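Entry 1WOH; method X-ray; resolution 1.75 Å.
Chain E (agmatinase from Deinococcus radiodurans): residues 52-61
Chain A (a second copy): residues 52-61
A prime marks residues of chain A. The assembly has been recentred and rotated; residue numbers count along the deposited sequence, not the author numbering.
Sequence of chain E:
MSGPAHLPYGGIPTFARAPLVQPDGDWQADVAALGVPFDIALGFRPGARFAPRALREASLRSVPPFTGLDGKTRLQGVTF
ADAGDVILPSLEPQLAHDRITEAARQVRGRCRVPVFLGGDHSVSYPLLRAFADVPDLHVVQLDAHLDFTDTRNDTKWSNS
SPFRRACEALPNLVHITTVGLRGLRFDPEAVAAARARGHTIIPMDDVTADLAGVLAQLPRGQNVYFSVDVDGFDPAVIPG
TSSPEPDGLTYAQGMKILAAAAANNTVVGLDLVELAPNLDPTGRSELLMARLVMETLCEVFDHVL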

ATOM      1  N   PRO E  52       5.194   1.945  19.311  1.00 12.99           N
ATOM      2  CA  PRO E  52       6.325   2.544  20.021  1.00 13.26           C
ATOM      3  C   PRO E  52       7.474   2.888  19.091  1.00 12.67           C
ATOM      4  O   PRO E  52       8.077   3.942  19.217  1.00 14.72           O
ATOM      5  CB  PRO E  52       6.697   1.471  21.042  1.00 13.54           C
ATOM      6  CG  PRO E  52       5.358   0.851  21.352  1.00 12.06           C
ATOM      7  CD  PRO E  52       4.747   0.707  19.972  1.00 13.82           C
ATOM      8  N   ARG E  53       7.761   1.993  18.148  1.00 13.41           N
ATOM      9  CA  ARG E  53       8.845   2.214  17.201  1.00 14.02           C
ATOM     10  C   ARG E  53       8.480   3.331  16.228  1.00 11.99           C
ATOM     11  O   ARG E  53       9.299   4.204  15.944  1.00 13.63           O
ATOM     12  CB  ARG E  53       9.150   0.920  16.438  1.00 16.22           C
ATOM     13  CG  ARG E  53      10.371   0.998  15.530  1.00 20.36           C
ATOM     14  CD  ARG E  53      10.851  -0.400  15.164  1.00 22.45           C
ATOM     15  NE  ARG E  53      11.271  -1.133  16.356  1.00 24.23           N
ATOM     16  CZ  ARG E  53      11.533  -2.436  16.385  1.00 24.69           C
ATOM     17  NH1 ARG E  53      11.427  -3.169  15.283  1.00 21.78           N
ATOM     18  NH2 ARG E  53      11.892  -3.008  17.525  1.00 23.95           N
ATOM     19  N   ALA E  54       7.250   3.310  15.728  1.00 11.88           N
ATOM     20  CA  ALA E  54       6.796   4.340  14.795  1.00 12.88           C
ATOM     21  C   ALA E  54       6.805   5.710  15.467  1.00 13.90           C
ATOM     22  O   ALA E  54       7.180   6.705  14.849  1.00 11.47           O
ATOM     23  CB  ALA E  54       5.399   4.013  14.283  1.00 12.38           C
ATOM     24  N   LEU E  55       6.399   5.763  16.734  1.00 14.30           N
ATOM     25  CA  LEU E  55       6.381   7.027  17.467  1.00 13.39           C
ATOM     26  C   LEU E  55       7.798   7.553  17.683  1.00 13.55           C
ATOM     27  O   LEU E  55       8.048   8.758  17.573  1.00 13.53           O
ATOM     28  CB  LEU E  55       5.663   6.847  18.806  1.00 13.25           C
ATOM     29  CG  LEU E  55       4.144   6.716  18.647  1.00 14.29           C
ATOM     30  CD1 LEU E  55       3.524   6.168  19.923  1.00 15.32           C
ATOM     31  CD2 LEU E  55       3.549   8.084  18.297  1.00 16.89           C
ATOM     32  N   ARG E  56       8.730   6.653  17.985  1.00 12.72           N
ATOM     33  CA  ARG E  56      10.112   7.059  18.179  1.00 12.86           C
ATOM     34  C   ARG E  56      10.649   7.659  16.886  1.00 14.91           C
ATOM     35  O   ARG E  56      11.281   8.714  16.893  1.00 13.98           O
ATOM     36  CB  ARG E  56      10.976   5.867  18.577  1.00 13.39           C
ATOM     37  CG  ARG E  56      10.727   5.370  19.991  1.00 13.41           C
ATOM     38  CD  ARG E  56      11.785   4.352  20.388  1.00 14.81           C
ATOM     39  NE  ARG E  56      11.768   4.105  21.826  1.00 14.42           N
ATOM     40  CZ  ARG E  56      11.065   3.145  22.418  1.00 16.56           C
ATOM     41  NH1 ARG E  56      10.315   2.317  21.698  1.00 13.66           N
ATOM     42  NH2 ARG E  56      11.100   3.022  23.740  1.00 15.52           N
ATOM     43  N   GLU E  57      10.401   6.969  15.779  1.00 14.37           N
ATOM     44  CA  GLU E  57      10.857   7.437  14.479  1.00 15.40           C
ATOM     45  C   GLU E  57      10.230   8.791  14.142  1.00 14.30           C
ATOM     46  O   GLU E  57      10.926   9.708  13.706  1.00 14.10           O
ATOM     47  CB  GLU E  57      10.510   6.400  13.402  1.00 17.92           C
ATOM     48  CG  GLU E  57      11.212   5.060  13.615  1.00 24.16           C
ATOM     49  CD  GLU E  57      10.760   3.982  12.643  1.00 28.83           C
ATOM     50  OE1 GLU E  57      11.297   2.857  12.720  1.00 29.83           O
ATOM     51  OE2 GLU E  57       9.872   4.253  11.805  1.00 33.83           O
ATOM     52  N   ALA E  58       8.925   8.916  14.362  1.00 13.23           N
ATOM     53  CA  ALA E  58       8.222  10.165  14.073  1.00 13.62           C
ATOM     54  C   ALA E  58       8.691  11.306  14.971  1.00 15.05           C
ATOM     55  O   ALA E  58       8.641  12.471  14.575  1.00 15.52           O
ATOM     56  CB  ALA E  58       6.712   9.971  14.220  1.00 13.57           C
ATOM     57  N   SER E  59       9.160  10.976  16.173  1.00 13.78           N
ATOM     58  CA  SER E  59       9.619  12.010  17.096  1.00 14.14           C
ATOM     59  C   SER E  59      10.891  12.706  16.598  1.00 14.57           C
ATOM     60  O   SER E  59      11.225  13.796  17.058  1.00 16.38           O
ATOM     61  CB  SER E  59       9.866  11.421  18.497  1.00 13.91           C
ATOM     62  OG  SER E  59      11.095  10.713  18.563  1.00 14.33           O
ATOM     63  N   LEU E  60      11.603  12.092  15.657  1.00 13.40           N
ATOM     64  CA  LEU E  60      12.813  12.715  15.140  1.00 15.45           C
ATOM     65  C   LEU E  60      12.460  13.987  14.365  1.00 17.56           C
ATOM     66  O   LEU E  60      13.335  14.776  14.019  1.00 18.02           O
ATOM     67  CB  LEU E  60      13.594  11.735  14.259  1.00 15.19           C
ATOM     68  CG  LEU E  60      14.049  10.475  15.004  1.00 15.42           C
ATOM     69  CD1 LEU E  60      14.926   9.621  14.107  1.00 14.67           C
ATOM     70  CD2 LEU E  60      14.826  10.882  16.260  1.00 16.68           C
ATOM     71  N   ARG E  61      11.171  14.178  14.104  1.00 18.22           N
ATOM     72  CA  ARG E  61      10.696  15.375  13.408  1.00 21.76           C
ATOM     73  C   ARG E  61      10.295  16.416  14.453  1.00 21.77           C
ATOM     74  O   ARG E  61       9.938  17.546  14.109  1.00 23.50           O
ATOM     75  CB  ARG E  61       9.479  15.050  12.535  1.00 24.76           C
ATOM     76  CG  ARG E  61       9.789  14.486  11.155  1.00 31.41           C
ATOM     77  CD  ARG E  61       9.837  15.576  10.084  1.00 38.70           C
ATOM     78  NE  ARG E  61      11.097  16.313  10.071  1.00 46.00           N
ATOM     79  CZ  ARG E  61      11.396  17.270   9.195  1.00 48.58           C
ATOM     80  NH1 ARG E  61      10.523  17.612   8.258  1.00 50.76           N
ATOM     81  NH2 ARG E  61      12.575  17.877   9.244  1.00 50.62           N
TER
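Chain A (52-61) PRALREASLR

Both stretches open inside a helix that begins earlier in each chain. Phi/psi values near -60/-45 through Glu57 and Glu57′ fit this assignment, as do the i-to-i+4 hydrogen bonds from Glu57 N to Arg53 O and from Glu57′ N to Arg53′ O, each 3.0 Å. Further along, Leu60 N donates a hydrogen bond to Glu57 O at 3.2 Å and Leu60′ N to Glu57′ O at 3.2 Å, an i-to-i+3 spacing. Ser59 OG also donates to Arg56 O at 2.6 Å, and Ser59′ OG to Arg56′ O at 2.6 Å.

Chain A lies nearly antiparallel to chain E: the helix directions differ by 156°, and the axes come no closer than 13.6 Å. The register is reciprocal, with Arg53 CA 9.4 Å from Glu57′ CA and Glu57 CA 9.6 Å from Arg53′ CA. At such separations the backbones do not touch, and side chains bridge the gap, burying 278 Å² in total.

Arg53, Glu57 and Leu60 of each copy direct CA-to-CB toward the partner, whereas Ala54 and Ala58 point away. At the centre, Glu57 OE1 and Glu57′ OE1 lie 2.4 Å apart. Two charged carboxylates would repel at this distance; whether a proton lies between them is left open by the geometry. The arginines flank this pair: Arg53 CD is 4.0 Å from Glu57′ OE1, and Arg53′ CD is 3.9 Å from Glu57 OE1. Their guanidinium groups reach on to the leucines, with Arg53 NH2 3.5 Å from Leu60′ CD1 and Arg53′ NH2 3.2 Å from Leu60 CD1. Waters link each arginine to the backbone of the facing glutamate: water 2 accepts from Arg53′ NH1 (3.2 Å from its O) and donates to Glu57 O (2.9 Å), while water 3 accepts from Arg53 NH1 (3.3 Å from its O) and donates to Glu57′ O (2.7 Å).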

ATOM      1  N   PRO A  52      19.125   1.937   5.948  1.00 11.78           N
ATOM      2  CA  PRO A  52      19.874   1.610   7.167  1.00 12.83           C
ATOM      3  C   PRO A  52      18.937   1.304   8.324  1.00 12.21           C
ATOM      4  O   PRO A  52      19.140   0.338   9.063  1.00 13.27           O
ATOM      5  CB  PRO A  52      20.711   2.866   7.405  1.00 12.72           C
ATOM      6  CG  PRO A  52      20.960   3.360   6.005  1.00 12.18           C
ATOM      7  CD  PRO A  52      19.595   3.207   5.368  1.00 10.82           C
ATOM      8  N   ARG A  53      17.898   2.120   8.467  1.00 12.79           N
ATOM      9  CA  ARG A  53      16.932   1.933   9.545  1.00 13.61           C
ATOM     10  C   ARG A  53      16.150   0.633   9.376  1.00 12.70           C
ATOM     11  O   ARG A  53      15.979  -0.133  10.326  1.00 13.96           O
ATOM     12  CB  ARG A  53      15.975   3.131   9.598  1.00 14.92           C
ATOM     13  CG  ARG A  53      14.997   3.112  10.758  1.00 16.68           C
ATOM     14  CD  ARG A  53      14.394   4.496  10.969  1.00 19.00           C
ATOM     15  NE  ARG A  53      15.400   5.467  11.401  1.00 21.08           N
ATOM     16  CZ  ARG A  53      15.183   6.777  11.489  1.00 22.78           C
ATOM     17  NH1 ARG A  53      13.992   7.277  11.172  1.00 20.65           N
ATOM     18  NH2 ARG A  53      16.152   7.587  11.899  1.00 22.22           N
ATOM     19  N   ALA A  54      15.679   0.373   8.162  1.00 12.23           N
ATOM     20  CA  ALA A  54      14.933  -0.848   7.897  1.00 11.23           C
ATOM     21  C   ALA A  54      15.794  -2.086   8.133  1.00 11.80           C
ATOM     22  O   ALA A  54      15.308  -3.108   8.627  1.00 12.46           O
ATOM     23  CB  ALA A  54      14.414  -0.843   6.471  1.00 11.04           C
ATOM     24  N   LEU A  55      17.073  -1.995   7.781  1.00 12.55           N
ATOM     25  CA  LEU A  55      17.981  -3.124   7.961  1.00 11.36           C
ATOM     26  C   LEU A  55      18.204  -3.426   9.438  1.00 11.63           C
ATOM     27  O   LEU A  55      18.328  -4.588   9.820  1.00 12.32           O
ATOM     28  CB  LEU A  55      19.314  -2.851   7.255  1.00 11.15           C
ATOM     29  CG  LEU A  55      19.236  -3.035   5.730  1.00 10.25           C
ATOM     30  CD1 LEU A  55      20.427  -2.377   5.044  1.00 11.25           C
ATOM     31  CD2 LEU A  55      19.180  -4.528   5.409  1.00 11.50           C
ATOM     32  N   ARG A  56      18.268  -2.384  10.266  1.00 11.39           N
ATOM     33  CA  ARG A  56      18.441  -2.572  11.704  1.00 11.88           C
ATOM     34  C   ARG A  56      17.192  -3.257  12.252  1.00 13.58           C
ATOM     35  O   ARG A  56      17.276  -4.256  12.971  1.00 13.26           O
ATOM     36  CB  ARG A  56      18.652  -1.227  12.409  1.00 12.02           C
ATOM     37  CG  ARG A  56      19.981  -0.549  12.077  1.00 13.09           C
ATOM     38  CD  ARG A  56      20.167   0.739  12.873  1.00 13.24           C
ATOM     39  NE  ARG A  56      21.548   1.212  12.812  1.00 12.94           N
ATOM     40  CZ  ARG A  56      21.988   2.184  12.020  1.00 15.61           C
ATOM     41  NH1 ARG A  56      21.155   2.821  11.195  1.00 14.84           N
ATOM     42  NH2 ARG A  56      23.272   2.526  12.055  1.00 16.99           N
ATOM     43  N   GLU A  57      16.028  -2.721  11.907  1.00 12.70           N
ATOM     44  CA  GLU A  57      14.776  -3.311  12.362  1.00 12.99           C
ATOM     45  C   GLU A  57      14.715  -4.778  11.940  1.00 13.67           C
ATOM     46  O   GLU A  57      14.395  -5.654  12.748  1.00 13.99           O
ATOM     47  CB  GLU A  57      13.588  -2.546  11.769  1.00 15.30           C
ATOM     48  CG  GLU A  57      13.532  -1.085  12.186  1.00 19.64           C
ATOM     49  CD  GLU A  57      12.473  -0.288  11.435  1.00 23.94           C
ATOM     50  OE1 GLU A  57      12.327   0.916  11.722  1.00 27.36           O
ATOM     51  OE2 GLU A  57      11.791  -0.858  10.558  1.00 28.34           O
ATOM     52  N   ALA A  58      15.039  -5.052  10.680  1.00 11.23           N
ATOM     53  CA  ALA A  58      14.994  -6.425  10.182  1.00 12.23           C
ATOM     54  C   ALA A  58      16.041  -7.341  10.822  1.00 12.67           C
ATOM     55  O   ALA A  58      15.833  -8.553  10.913  1.00 13.72           O
ATOM     56  CB  ALA A  58      15.157  -6.437   8.663  1.00 13.10           C
ATOM     57  N   SER A  59      17.158  -6.773  11.261  1.00 11.60           N
ATOM     58  CA  SER A  59      18.214  -7.579  11.866  1.00 14.28           C
ATOM     59  C   SER A  59      17.810  -8.146  13.222  1.00 16.43           C
ATOM     60  O   SER A  59      18.460  -9.064  13.729  1.00 16.09           O
ATOM     61  CB  SER A  59      19.501  -6.768  12.017  1.00 11.46           C
ATOM     62  OG  SER A  59      19.396  -5.815  13.054  1.00 14.77           O
ATOM     63  N   LEU A  60      16.744  -7.607  13.808  1.00 15.42           N
ATOM     64  CA  LEU A  60      16.284  -8.108  15.096  1.00 17.84           C
ATOM     65  C   LEU A  60      15.701  -9.508  14.914  1.00 19.58           C
ATOM     66  O   LEU A  60      15.457 -10.220  15.885  1.00 20.12           O
ATOM     67  CB  LEU A  60      15.250  -7.159  15.715  1.00 16.79           C
ATOM     68  CG  LEU A  60      15.780  -5.741  15.979  1.00 16.24           C
ATOM     69  CD1 LEU A  60      14.757  -4.946  16.778  1.00 17.51           C
ATOM     70  CD2 LEU A  60      17.099  -5.815  16.733  1.00 17.82           C
ATOM     71  N   ARG A  61      15.486  -9.897  13.661  1.00 21.54           N
ATOM     72  CA  ARG A  61      14.982 -11.226  13.340  1.00 23.16           C
ATOM     73  C   ARG A  61      16.178 -12.152  13.130  1.00 23.19           C
ATOM     74  O   ARG A  61      16.010 -13.346  12.872  1.00 24.27           O
ATOM     75  CB  ARG A  61      14.142 -11.189  12.061  1.00 27.35           C
ATOM     76  CG  ARG A  61      12.683 -10.833  12.270  1.00 32.07           C
ATOM     77  CD  ARG A  61      11.848 -12.075  12.537  1.00 39.99           C
ATOM     78  NE  ARG A  61      12.366 -12.856  13.655  1.00 47.57           N
ATOM     79  CZ  ARG A  61      11.785 -13.949  14.140  1.00 50.62           C
ATOM     80  NH1 ARG A  61      10.656 -14.399  13.606  1.00 51.87           N
ATOM     81  NH2 ARG A  61      12.333 -14.593  15.163  1.00 52.48           N
TER
HETATM   82  O   HOH W   1      11.855   6.111  10.022  1.00 19.71           O
HETATM   83  O   HOH W   2      12.074   9.840  11.000  1.00 28.23           O
HETATM   84  O   HOH W   3      11.930  -6.050  13.808  1.00 26.75           O